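Local coordinates for minor structural protein 5 (Lactococcus phage Tuc2009, PDB 5E7T), which forms part of the phage baseplate and probably binds carbohydrate on the host cell surface through a galactose-binding-like domain, at residues B[80-94]-B[136-150]. Sequence-based numbering, arbitrary orientation.
Sequences YKPGDKYTMSVDVMF and NQWIRITQTSTIPPY
Residues 85-94 and 139-146 form an antiparallel strand pair at the edge, within this chain, of a five-stranded antiparallel sheet in the BppA domain, whose family belongs to the galactose-binding-like clan. Y86/S145, M88/Q143, V90/I141 and V92/I139 are hydrogen-bonded pairs. Beyond V92/I139, a water accepts from F94 N and donates to Q137 O, linking the two backbones. N136 N donates a hydrogen bond to F94 O (2.8 Å).

M93 lies along a face of the W138 indole. Its CB is 3.7 Å from the centroid of the W138 six-membered ring. Its SD is 4.2 Å from that of the five-membered ring, a Met-aromatic contact. M93 CG is anti to its own backbone N (chi1 166°) and the chain stays extended, which carries sulfur along the ring system.

At the other end, a type II turn from K81 to D84 receives I147. G83 N donates to I147 O (2.8 Å) and I147 N to D84 O (3.0 Å). I147 CD1 reaches Y80 CD2 (3.6 Å), while CG1 meets Y86. P82 CD sits over a face of the Y150 ring, a CH-pi contact.

D91 OD2 forms a salt bridge with R178, and W138 makes a cation-pi contact with the same arginine. Strand 171-184 pairs with the far edge of 85-94. M88, I141 and I147 pack on strand 121-126. Residues 139-142 pair with a strand of another protein's chain, so the sheet continues across that interface.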
ATOM      1  N   TYR B  80      13.520   1.830  49.412  1.00 62.66           N
ATOM      2  CA  TYR B  80      13.364   1.200  50.724  1.00 61.60           C
ATOM      3  C   TYR B  80      12.704   2.233  51.688  1.00 67.29           C
ATOM      4  O   TYR B  80      13.085   3.405  51.651  1.00 70.48           O
ATOM      5  CB  TYR B  80      14.744   0.744  51.262  1.00 61.49           C
ATOM      6  CG  TYR B  80      15.652  -0.083  50.351  1.00 61.05           C
ATOM      7  CD1 TYR B  80      15.122  -0.979  49.427  1.00 62.53           C
ATOM      8  CD2 TYR B  80      17.038  -0.088  50.533  1.00 60.64           C
ATOM      9  CE1 TYR B  80      15.950  -1.794  48.647  1.00 63.88           C
ATOM     10  CE2 TYR B  80      17.872  -0.924  49.787  1.00 60.10           C
ATOM     11  CZ  TYR B  80      17.326  -1.774  48.841  1.00 69.48           C
ATOM     12  OH  TYR B  80      18.144  -2.568  48.061  1.00 72.02           O
ATOM     13  N   LYS B  81      11.686   1.839  52.472  1.00 61.53           N
ATOM     14  CA  LYS B  81      11.010   2.753  53.419  1.00 61.91           C
ATOM     15  C   LYS B  81      11.909   2.934  54.650  1.00 65.72           C
ATOM     16  O   LYS B  81      12.323   1.912  55.203  1.00 63.56           O
ATOM     17  CB  LYS B  81       9.675   2.161  53.950  1.00 64.05           C
ATOM     18  CG  LYS B  81       8.574   1.835  52.950  1.00 79.16           C
ATOM     19  CD  LYS B  81       7.548   0.840  53.554  1.00 91.67           C
ATOM     20  CE  LYS B  81       6.284   1.469  54.116  1.00107.04           C
ATOM     21  NZ  LYS B  81       6.519   2.259  55.365  1.00117.94           N
ATOM     22  N   PRO B  82      12.148   4.177  55.163  1.00 64.65           N
ATOM     23  CA  PRO B  82      12.951   4.336  56.395  1.00 64.70           C
ATOM     24  C   PRO B  82      12.393   3.535  57.572  1.00 70.07           C
ATOM     25  O   PRO B  82      11.170   3.433  57.729  1.00 71.93           O
ATOM     26  CB  PRO B  82      12.865   5.844  56.675  1.00 67.30           C
ATOM     27  CG  PRO B  82      12.599   6.461  55.395  1.00 71.84           C
ATOM     28  CD  PRO B  82      11.705   5.495  54.668  1.00 67.27           C
ATOM     29  N   GLY B  83      13.285   2.949  58.368  1.00 65.00           N
ATOM     30  CA  GLY B  83      12.899   2.146  59.524  1.00 64.10           C
ATOM     31  C   GLY B  83      12.730   0.666  59.237  1.00 66.21           C
ATOM     32  O   GLY B  83      12.704  -0.132  60.168  1.00 67.69           O
ATOM     33  N   ASP B  84      12.612   0.275  57.963  1.00 59.66           N
ATOM     34  CA  ASP B  84      12.488  -1.120  57.581  1.00 58.27           C
ATOM     35  C   ASP B  84      13.839  -1.780  57.778  1.00 64.31           C
ATOM     36  O   ASP B  84      14.865  -1.085  57.734  1.00 66.78           O
ATOM     37  CB  ASP B  84      12.067  -1.230  56.104  1.00 59.10           C
ATOM     38  CG  ASP B  84      10.571  -1.178  55.864  1.00 68.54           C
ATOM     39  OD1 ASP B  84       9.819  -0.872  56.828  1.00 69.12           O
ATOM     40  OD2 ASP B  84      10.143  -1.467  54.724  1.00 73.19           O
ATOM     41  N   LYS B  85      13.870  -3.104  58.006  1.00 58.06           N
ATOM     42  CA  LYS B  85      15.161  -3.773  58.169  1.00 56.15           C
ATOM     43  C   LYS B  85      15.423  -4.602  56.941  1.00 61.24           C
ATOM     44  O   LYS B  85      14.484  -5.086  56.305  1.00 62.09           O
ATOM     45  CB  LYS B  85      15.236  -4.655  59.423  1.00 56.60           C
ATOM     46  CG  LYS B  85      14.478  -4.121  60.615  1.00 62.02           C
ATOM     47  CD  LYS B  85      15.375  -3.715  61.741  1.00 71.35           C
ATOM     48  CE  LYS B  85      14.689  -2.737  62.652  1.00 82.69           C
ATOM     49  NZ  LYS B  85      15.416  -2.589  63.941  1.00103.30           N
ATOM     50  N   TYR B  86      16.700  -4.732  56.584  1.00 57.43           N
ATOM     51  CA  TYR B  86      17.185  -5.546  55.474  1.00 56.29           C
ATOM     52  C   TYR B  86      18.365  -6.315  56.023  1.00 62.61           C
ATOM     53  O   TYR B  86      19.085  -5.767  56.855  1.00 65.51           O
ATOM     54  CB  TYR B  86      17.592  -4.686  54.283  1.00 56.30           C
ATOM     55  CG  TYR B  86      16.407  -4.142  53.526  1.00 59.02           C
ATOM     56  CD1 TYR B  86      15.670  -3.067  54.021  1.00 61.49           C
ATOM     57  CD2 TYR B  86      16.036  -4.674  52.296  1.00 60.26           C
ATOM     58  CE1 TYR B  86      14.565  -2.566  53.335  1.00 61.56           C
ATOM     59  CE2 TYR B  86      14.934  -4.177  51.595  1.00 61.74           C
ATOM     60  CZ  TYR B  86      14.206  -3.117  52.119  1.00 68.73           C
ATOM     61  OH  TYR B  86      13.124  -2.611  51.442  1.00 69.77           O
ATOM     62  N   THR B  87      18.523  -7.590  55.641  1.00 56.56           N
ATOM     63  CA  THR B  87      19.610  -8.412  56.141  1.00 56.05           C
ATOM     64  C   THR B  87      20.539  -8.822  55.008  1.00 61.41           C
ATOM     65  O   THR B  87      20.083  -9.334  53.979  1.00 61.92           O
ATOM     66  CB  THR B  87      19.073  -9.596  56.982  1.00 59.40           C
ATOM     67  OG1 THR B  87      18.280  -9.097  58.064  1.00 61.19           O
ATOM     68  CG2 THR B  87      20.177 -10.461  57.553  1.00 53.19           C
ATOM     69  N   MET B  88      21.849  -8.609  55.213  1.00 57.42           N
ATOM     70  CA  MET B  88      22.881  -8.982  54.263  1.00 56.48           C
ATOM     71  C   MET B  88      23.595 -10.196  54.791  1.00 60.36           C
ATOM     72  O   MET B  88      23.843 -10.265  55.984  1.00 61.01           O
ATOM     73  CB  MET B  88      23.849  -7.833  54.040  1.00 59.00           C
ATOM     74  CG  MET B  88      23.250  -6.704  53.272  1.00 63.07           C
ATOM     75  SD  MET B  88      24.503  -5.454  52.961  1.00 68.67           S
ATOM     76  CE  MET B  88      25.197  -6.097  51.391  1.00 65.38           C
ATOM     77  N   SER B  89      23.889 -11.168  53.917  1.00 57.13           N
ATOM     78  CA  SER B  89      24.567 -12.451  54.208  1.00 56.67           C
ATOM     79  C   SER B  89      25.531 -12.729  53.047  1.00 62.39           C
ATOM     80  O   SER B  89      25.184 -12.445  51.901  1.00 63.48           O
ATOM     81  CB  SER B  89      23.561 -13.598  54.345  1.00 58.76           C
ATOM     82  OG  SER B  89      22.233 -13.233  53.988  1.00 72.30           O
ATOM     83  N   VAL B  90      26.758 -13.222  53.333  1.00 57.33           N
ATOM     84  CA  VAL B  90      27.771 -13.474  52.305  1.00 55.34           C
ATOM     85  C   VAL B  90      28.831 -14.432  52.830  1.00 60.38           C
ATOM     86  O   VAL B  90      29.131 -14.408  54.030  1.00 60.66           O
ATOM     87  CB  VAL B  90      28.387 -12.137  51.780  1.00 57.28           C
ATOM     88  CG1 VAL B  90      29.145 -11.380  52.870  1.00 56.84           C
ATOM     89  CG2 VAL B  90      29.259 -12.357  50.555  1.00 57.05           C
ATOM     90  N   ASP B  91      29.374 -15.290  51.925  1.00 56.01           N
ATOM     91  CA  ASP B  91      30.501 -16.199  52.150  1.00 55.15           C
ATOM     92  C   ASP B  91      31.726 -15.499  51.589  1.00 58.60           C
ATOM     93  O   ASP B  91      31.697 -14.994  50.475  1.00 57.49           O
ATOM     94  CB  ASP B  91      30.307 -17.548  51.456  1.00 56.72           C
ATOM     95  CG  ASP B  91      29.242 -18.430  52.065  1.00 62.67           C
ATOM     96  OD1 ASP B  91      28.629 -18.017  53.081  1.00 59.78           O
ATOM     97  OD2 ASP B  91      28.977 -19.505  51.497  1.00 71.38           O
ATOM     98  N   VAL B  92      32.785 -15.433  52.375  1.00 55.98           N
ATOM     99  CA  VAL B  92      33.985 -14.697  52.027  1.00 55.48           C
ATOM    100  C   VAL B  92      35.261 -15.515  52.312  1.00 59.51           C
ATOM    101  O   VAL B  92      35.320 -16.240  53.311  1.00 61.06           O
ATOM    102  CB  VAL B  92      33.872 -13.349  52.781  1.00 58.27           C
ATOM    103  CG1 VAL B  92      35.051 -13.048  53.686  1.00 58.23           C
ATOM    104  CG2 VAL B  92      33.588 -12.217  51.821  1.00 57.93           C
ATOM    105  N   MET B  93      36.255 -15.436  51.416  1.00 53.90           N
ATOM    106  CA  MET B  93      37.504 -16.180  51.584  1.00 53.79           C
ATOM    107  C   MET B  93      38.699 -15.365  51.188  1.00 57.63           C
ATOM    108  O   MET B  93      38.708 -14.787  50.106  1.00 57.43           O
ATOM    109  CB  MET B  93      37.474 -17.489  50.803  1.00 56.11           C
ATOM    110  CG  MET B  93      38.805 -18.153  50.649  1.00 59.68           C
ATOM    111  SD  MET B  93      38.543 -19.882  50.337  1.00 63.94           S
ATOM    112  CE  MET B  93      39.993 -20.223  49.602  1.00 63.06           C
ATOM    113  N   PHE B  94      39.716 -15.336  52.054  1.00 52.64           N
ATOM    114  CA  PHE B  94      40.917 -14.588  51.762  1.00 52.46           C
ATOM    115  C   PHE B  94      41.976 -15.578  51.406  1.00 57.46           C
ATOM    116  O   PHE B  94      42.354 -16.403  52.247  1.00 57.64           O
ATOM    117  CB  PHE B  94      41.331 -13.713  52.958  1.00 53.67           C
ATOM    118  CG  PHE B  94      40.357 -12.599  53.263  1.00 53.72           C
ATOM    119  CD1 PHE B  94      39.190 -12.848  53.987  1.00 54.32           C
ATOM    120  CD2 PHE B  94      40.600 -11.302  52.827  1.00 55.09           C
ATOM    121  CE1 PHE B  94      38.309 -11.813  54.295  1.00 53.66           C
ATOM    122  CE2 PHE B  94      39.702 -10.279  53.111  1.00 56.68           C
ATOM    123  CZ  PHE B  94      38.567 -10.539  53.849  1.00 53.52           C
ATOM    124  N   ASN B 136      42.201 -18.876  53.496  1.00 53.76           N
ATOM    125  CA  ASN B 136      41.702 -20.014  52.733  1.00 53.73           C
ATOM    126  C   ASN B 136      40.549 -20.750  53.416  1.00 58.30           C
ATOM    127  O   ASN B 136      40.398 -21.949  53.240  1.00 59.86           O
ATOM    128  CB  ASN B 136      42.838 -20.956  52.353  1.00 53.62           C
ATOM    129  CG  ASN B 136      43.810 -20.304  51.425  1.00 68.64           C
ATOM    130  OD1 ASN B 136      43.492 -20.031  50.267  1.00 71.20           O
ATOM    131  ND2 ASN B 136      44.991 -19.990  51.930  1.00 55.39           N
ATOM    132  N   GLN B 137      39.702 -20.014  54.134  1.00 53.94           N
ATOM    133  CA  GLN B 137      38.543 -20.555  54.812  1.00 53.51           C
ATOM    134  C   GLN B 137      37.325 -19.714  54.457  1.00 59.26           C
ATOM    135  O   GLN B 137      37.436 -18.488  54.376  1.00 58.11           O
ATOM    136  CB  GLN B 137      38.800 -20.578  56.327  1.00 54.68           C
ATOM    137  CG  GLN B 137      37.559 -20.599  57.229  1.00 57.95           C
ATOM    138  CD  GLN B 137      36.954 -21.955  57.417  1.00 65.85           C
ATOM    139  OE1 GLN B 137      37.644 -22.936  57.665  1.00 65.18           O
ATOM    140  NE2 GLN B 137      35.636 -22.028  57.405  1.00 55.07           N
ATOM    141  N   TRP B 138      36.161 -20.374  54.224  1.00 56.41           N
ATOM    142  CA  TRP B 138      34.921 -19.653  53.956  1.00 54.32           C
ATOM    143  C   TRP B 138      34.337 -19.138  55.241  1.00 57.12           C
ATOM    144  O   TRP B 138      34.014 -19.919  56.144  1.00 58.18           O
ATOM    145  CB  TRP B 138      33.889 -20.514  53.230  1.00 52.65           C
ATOM    146  CG  TRP B 138      34.220 -20.753  51.792  1.00 53.94           C
ATOM    147  CD1 TRP B 138      34.637 -21.923  51.241  1.00 57.76           C
ATOM    148  CD2 TRP B 138      34.237 -19.784  50.743  1.00 53.40           C
ATOM    149  NE1 TRP B 138      34.918 -21.748  49.919  1.00 57.58           N
ATOM    150  CE2 TRP B 138      34.677 -20.440  49.580  1.00 57.97           C
ATOM    151  CE3 TRP B 138      33.948 -18.409  50.674  1.00 54.11           C
ATOM    152  CZ2 TRP B 138      34.781 -19.788  48.346  1.00 56.76           C
ATOM    153  CZ3 TRP B 138      34.072 -17.764  49.456  1.00 55.23           C
ATOM    154  CH2 TRP B 138      34.484 -18.454  48.312  1.00 56.25           C
ATOM    155  N   ILE B 139      34.214 -17.825  55.328  1.00 51.61           N
ATOM    156  CA  ILE B 139      33.615 -17.187  56.476  1.00 51.51           C
ATOM    157  C   ILE B 139      32.229 -16.687  56.035  1.00 57.13           C
ATOM    158  O   ILE B 139      32.129 -15.949  55.037  1.00 57.71           O
ATOM    159  CB  ILE B 139      34.498 -16.018  57.006  1.00 54.49           C
ATOM    160  CG1 ILE B 139      35.960 -16.429  57.231  1.00 54.97           C
ATOM    161  CG2 ILE B 139      33.893 -15.391  58.265  1.00 55.70           C
ATOM    162  CD1 ILE B 139      36.977 -15.249  57.172  1.00 54.20           C
ATOM    163  N   ARG B 140      31.169 -17.078  56.771  1.00 52.55           N
ATOM    164  CA  ARG B 140      29.809 -16.580  56.547  1.00 51.39           C
ATOM    165  C   ARG B 140      29.646 -15.336  57.425  1.00 60.19           C
ATOM    166  O   ARG B 140      29.865 -15.414  58.640  1.00 62.41           O
ATOM    167  CB  ARG B 140      28.767 -17.609  56.966  1.00 48.36           C
ATOM    168  CG  ARG B 140      27.357 -17.063  56.887  1.00 55.51           C
ATOM    169  CD  ARG B 140      26.302 -18.108  56.627  1.00 64.01           C
ATOM    170  NE  ARG B 140      25.159 -17.867  57.501  1.00 73.68           N
ATOM    171  CZ  ARG B 140      23.981 -17.409  57.097  1.00 82.03           C
ATOM    172  NH1 ARG B 140      23.752 -17.193  55.807  1.00 51.84           N
ATOM    173  NH2 ARG B 140      23.010 -17.191  57.978  1.00 77.79           N
ATOM    174  N   ILE B 141      29.284 -14.190  56.829  1.00 56.86           N
ATOM    175  CA  ILE B 141      29.122 -12.936  57.575  1.00 55.86           C
ATOM    176  C   ILE B 141      27.714 -12.409  57.354  1.00 59.54           C
ATOM    177  O   ILE B 141      27.273 -12.333  56.215  1.00 60.17           O
ATOM    178  CB  ILE B 141      30.230 -11.917  57.188  1.00 58.69           C
ATOM    179  CG1 ILE B 141      31.631 -12.550  57.301  1.00 59.03           C
ATOM    180  CG2 ILE B 141      30.148 -10.668  58.061  1.00 60.49           C
ATOM    181  CD1 ILE B 141      32.631 -11.946  56.493  1.00 65.44           C
ATOM    182  N   THR B 142      26.987 -12.091  58.436  1.00 56.06           N
ATOM    183  CA  THR B 142      25.606 -11.579  58.386  1.00 54.95           C
ATOM    184  C   THR B 142      25.466 -10.268  59.163  1.00 59.51           C
ATOM    185  O   THR B 142      26.193 -10.045  60.136  1.00 61.38           O
ATOM    186  CB  THR B 142      24.582 -12.647  58.843  1.00 61.49           C
ATOM    187  OG1 THR B 142      24.524 -12.721  60.268  1.00 67.32           O
ATOM    188  CG2 THR B 142      24.845 -14.026  58.261  1.00 56.35           C
ATOM    189  N   GLN B 143      24.538  -9.395  58.734  1.00 54.63           N
ATOM    190  CA  GLN B 143      24.271  -8.097  59.371  1.00 54.42           C
ATOM    191  C   GLN B 143      22.901  -7.559  58.959  1.00 60.09           C
ATOM    192  O   GLN B 143      22.596  -7.499  57.765  1.00 58.92           O
ATOM    193  CB  GLN B 143      25.368  -7.088  59.001  1.00 55.51           C
ATOM    194  CG  GLN B 143      25.189  -5.671  59.529  1.00 58.79           C
ATOM    195  CD  GLN B 143      25.472  -5.527  60.989  1.00 71.40           C
ATOM    196  OE1 GLN B 143      26.620  -5.639  61.446  1.00 71.28           O
ATOM    197  NE2 GLN B 143      24.440  -5.177  61.737  1.00 57.67           N
ATOM    198  N   THR B 144      22.074  -7.169  59.955  1.00 58.07           N
ATOM    199  CA  THR B 144      20.775  -6.561  59.696  1.00 57.13           C
ATOM    200  C   THR B 144      20.989  -5.067  59.780  1.00 60.90           C
ATOM    201  O   THR B 144      21.688  -4.600  60.682  1.00 61.79           O
ATOM    202  CB  THR B 144      19.694  -7.072  60.644  1.00 61.87           C
ATOM    203  OG1 THR B 144      19.629  -8.506  60.589  1.00 66.73           O
ATOM    204  CG2 THR B 144      18.336  -6.500  60.314  1.00 54.94           C
ATOM    205  N   SER B 145      20.433  -4.324  58.818  1.00 56.14           N
ATOM    206  CA  SER B 145      20.546  -2.880  58.726  1.00 55.75           C
ATOM    207  C   SER B 145      19.171  -2.206  58.767  1.00 61.17           C
ATOM    208  O   SER B 145      18.230  -2.725  58.175  1.00 61.80           O
ATOM    209  CB  SER B 145      21.263  -2.507  57.437  1.00 58.25           C
ATOM    210  OG  SER B 145      22.605  -2.962  57.461  1.00 65.41           O
ATOM    211  N   THR B 146      19.050  -1.059  59.466  1.00 58.38           N
ATOM    212  CA  THR B 146      17.814  -0.274  59.507  1.00 59.06           C
ATOM    213  C   THR B 146      17.932   0.919  58.524  1.00 64.28           C
ATOM    214  O   THR B 146      18.878   1.730  58.598  1.00 65.27           O
ATOM    215  CB  THR B 146      17.480   0.170  60.924  1.00 66.58           C
ATOM    216  OG1 THR B 146      17.439  -0.975  61.762  1.00 74.07           O
ATOM    217  CG2 THR B 146      16.159   0.876  61.004  1.00 61.19           C
ATOM    218  N   ILE B 147      16.977   0.990  57.590  1.00 58.83           N
ATOM    219  CA  ILE B 147      16.927   2.027  56.566  1.00 57.55           C
ATOM    220  C   ILE B 147      16.866   3.408  57.210  1.00 61.96           C
ATOM    221  O   ILE B 147      15.968   3.664  58.021  1.00 64.21           O
ATOM    222  CB  ILE B 147      15.799   1.766  55.528  1.00 59.03           C
ATOM    223  CG1 ILE B 147      15.947   0.392  54.856  1.00 56.60           C
ATOM    224  CG2 ILE B 147      15.716   2.884  54.497  1.00 61.07           C
ATOM    225  CD1 ILE B 147      17.279   0.147  54.122  1.00 63.55           C
ATOM    226  N   PRO B 148      17.856   4.284  56.916  1.00 55.40           N
ATOM    227  CA  PRO B 148      17.846   5.625  57.519  1.00 55.43           C
ATOM    228  C   PRO B 148      16.781   6.533  56.874  1.00 63.32           C
ATOM    229  O   PRO B 148      16.295   6.253  55.753  1.00 62.16           O
ATOM    230  CB  PRO B 148      19.265   6.123  57.256  1.00 56.14           C
ATOM    231  CG  PRO B 148      19.640   5.466  55.980  1.00 59.52           C
ATOM    232  CD  PRO B 148      18.998   4.119  55.990  1.00 54.71           C
ATOM    233  N   PRO B 149      16.403   7.644  57.550  1.00 62.45           N
ATOM    234  CA  PRO B 149      15.398   8.529  56.961  1.00 63.71           C
ATOM    235  C   PRO B 149      15.893   9.177  55.677  1.00 69.66           C
ATOM    236  O   PRO B 149      17.104   9.414  55.524  1.00 68.85           O
ATOM    237  CB  PRO B 149      15.117   9.539  58.073  1.00 66.27           C
ATOM    238  CG  PRO B 149      16.313   9.535  58.887  1.00 69.99           C
ATOM    239  CD  PRO B 149      16.843   8.151  58.862  1.00 64.35           C
ATOM    240  N   TYR B 150      14.938   9.456  54.753  1.00 66.42           N
ATOM    241  CA  TYR B 150      15.233  10.058  53.464  1.00 65.68           C
ATOM    242  C   TYR B 150      15.982  11.358  53.641  1.00 71.13           C
ATOM    243  O   TYR B 150      15.717  12.093  54.593  1.00 71.63           O
ATOM    244  CB  TYR B 150      13.950  10.302  52.656  1.00 66.75           C
ATOM    245  CG  TYR B 150      13.160   9.073  52.246  1.00 66.00           C
ATOM    246  CD1 TYR B 150      13.747   8.057  51.498  1.00 66.13           C
ATOM    247  CD2 TYR B 150      11.792   8.991  52.488  1.00 67.28           C
ATOM    248  CE1 TYR B 150      13.011   6.942  51.080  1.00 66.72           C
ATOM    249  CE2 TYR B 150      11.044   7.887  52.072  1.00 67.83           C
ATOM    250  CZ  TYR B 150      11.654   6.864  51.361  1.00 75.42           C
ATOM    251  OH  TYR B 150      10.913   5.771  50.962  1.00 74.25           O
TER
HETATM  252  O   HOH W   1      39.465 -16.786  54.492  1.00 57.02           O